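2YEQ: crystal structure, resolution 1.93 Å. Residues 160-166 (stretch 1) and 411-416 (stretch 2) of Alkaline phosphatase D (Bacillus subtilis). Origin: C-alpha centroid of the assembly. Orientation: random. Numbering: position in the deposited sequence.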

# COMPACT_ATOMS: atom_id res chain seq x y z
N GLU A 160 -6.33 15.39 -15.45
CA GLU A 160 -6.18 14.23 -16.30
C GLU A 160 -7.00 13.07 -15.76
O GLU A 160 -7.96 12.62 -16.42
CB GLU A 160 -4.71 13.86 -16.45
CG GLU A 160 -3.97 14.86 -17.34
CD GLU A 160 -2.47 14.76 -17.25
OE1 GLU A 160 -1.95 13.72 -16.76
OE2 GLU A 160 -1.80 15.73 -17.68
N TYR A 161 -6.62 12.59 -14.58
CA TYR A 161 -7.34 11.50 -13.93
C TYR A 161 -8.36 12.11 -12.99
O TYR A 161 -8.04 12.46 -11.86
CB TYR A 161 -6.36 10.61 -13.19
CG TYR A 161 -6.99 9.48 -12.40
CD1 TYR A 161 -8.21 8.91 -12.77
CD2 TYR A 161 -6.37 8.99 -11.28
CE1 TYR A 161 -8.78 7.89 -12.04
CE2 TYR A 161 -6.91 7.96 -10.55
CZ TYR A 161 -8.11 7.41 -10.93
OH TYR A 161 -8.66 6.41 -10.18
N VAL A 162 -9.58 12.26 -13.50
CA VAL A 162 -10.58 13.09 -12.86
C VAL A 162 -11.64 12.24 -12.16
O VAL A 162 -12.24 11.34 -12.75
CB VAL A 162 -11.20 14.06 -13.86
CG1 VAL A 162 -12.33 14.91 -13.17
CG2 VAL A 162 -10.08 14.97 -14.45
N SER A 163 -11.83 12.52 -10.88
CA SER A 163 -12.80 11.80 -10.06
C SER A 163 -14.22 12.14 -10.50
O SER A 163 -14.51 13.27 -10.88
CB SER A 163 -12.59 12.18 -8.59
OG SER A 163 -13.72 11.88 -7.82
N LYS A 164 -15.12 11.16 -10.37
CA LYS A 164 -16.55 11.41 -10.56
C LYS A 164 -17.09 12.51 -9.67
O LYS A 164 -18.01 13.21 -10.07
CB LYS A 164 -17.38 10.15 -10.31
CG LYS A 164 -17.68 9.36 -11.58
CD LYS A 164 -18.73 10.04 -12.46
CE LYS A 164 -18.22 10.26 -13.90
NZ LYS A 164 -17.87 8.99 -14.58
N THR A 165 -16.51 12.70 -8.47
CA THR A 165 -16.99 13.75 -7.57
C THR A 165 -16.11 15.02 -7.59
O THR A 165 -16.29 15.91 -6.76
CB THR A 165 -17.23 13.22 -6.13
OG1 THR A 165 -16.06 12.54 -5.63
CG2 THR A 165 -18.40 12.25 -6.13
N GLY A 166 -15.19 15.12 -8.57
CA GLY A 166 -14.44 16.34 -8.80
C GLY A 166 -13.03 16.28 -8.28
O GLY A 166 -12.76 15.66 -7.24
N THR A 411 -8.37 7.96 -0.92
CA THR A 411 -9.16 8.94 -1.66
C THR A 411 -9.53 8.60 -3.12
O THR A 411 -10.47 9.15 -3.64
CB THR A 411 -8.38 10.28 -1.79
OG1 THR A 411 -7.05 9.98 -2.25
CG2 THR A 411 -8.35 11.03 -0.43
N SER A 412 -8.74 7.76 -3.79
CA SER A 412 -8.90 7.59 -5.25
C SER A 412 -10.32 7.20 -5.57
O SER A 412 -10.88 6.29 -4.94
CB SER A 412 -7.94 6.53 -5.79
OG SER A 412 -6.62 6.82 -5.41
N GLY A 413 -10.92 7.95 -6.49
CA GLY A 413 -12.27 7.70 -6.95
C GLY A 413 -13.31 8.63 -6.36
O GLY A 413 -14.42 8.74 -6.88
N GLY A 414 -12.96 9.34 -5.29
CA GLY A 414 -13.88 10.35 -4.76
C GLY A 414 -14.83 9.78 -3.71
O GLY A 414 -14.52 8.79 -3.05
N ASN A 415 -16.00 10.39 -3.56
CA ASN A 415 -16.83 10.10 -2.39
C ASN A 415 -17.45 8.72 -2.39
O ASN A 415 -17.61 8.09 -1.32
CB ASN A 415 -17.91 11.16 -2.24
CG ASN A 415 -17.35 12.54 -1.96
OD1 ASN A 415 -16.26 12.68 -1.38
ND2 ASN A 415 -18.08 13.56 -2.39
N GLY A 416 -17.80 8.23 -3.58
CA GLY A 416 -18.30 6.87 -3.70
C GLY A 416 -19.68 6.71 -3.08
O GLY A 416 -20.47 7.67 -3.01
O HOH W 1 -14.51 8.63 -9.69

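The most striking feature of this contact is a glycine where a side chain would have pointed straight at its partner. At Gly-414 an ideal CB would lie 2.1 Å from Thr-165 OG1 and 2.3 Å from Ser-163 OG, both outright clashes. Without it, the two hydroxyls close directly on the backbone, Ser-163 OG at 3.4 Å and Thr-165 OG1 at 3.2 Å from Gly-414 CA. The backbone angles of Gly-414 call for glycine as well, since a CB would jam against the preceding carbonyl, so local conformation and packing impose the same rule.

Two loops meet here, and their touching parts run in nearly the same direction, 14° apart. Each contains a beta turn. The type I turn from Ser-163 to Gly-166 is closed by Gly-166 N to Ser-163 O at 3.0 Å; the type II turn from Thr-411 to Gly-414 is closed by Gly-414 N to Thr-411 O, also at 3.0 Å. Gly-413, with its positive phi, suits the third position of the type II turn.

A direct hydrogen bond joins the stretches: Asn-415 N donates to Thr-165 OG1 at 3.0 Å, with an angle of 154° at the hydrogen. Thr-165, in the p rotamer, thus answers a backbone amide with a side-chain oxygen. Its own amide is tied down within the turn, Thr-165 N donating to Ser-163 OG at 3.0 Å.

Lys-164 N and Gly-413 O, 4.3 Å apart, are too distant to bond directly. A water bridges them, accepting from Lys-164 N at 2.7 Å and donating to Gly-413 O at 2.8 Å. Tyr-161 adds looser packing, its OH 4.5 Å from Ser-412 CB. The interface is small, 234 Å² summed over both sides, and relies on short polar side chains fitted against bare backbone.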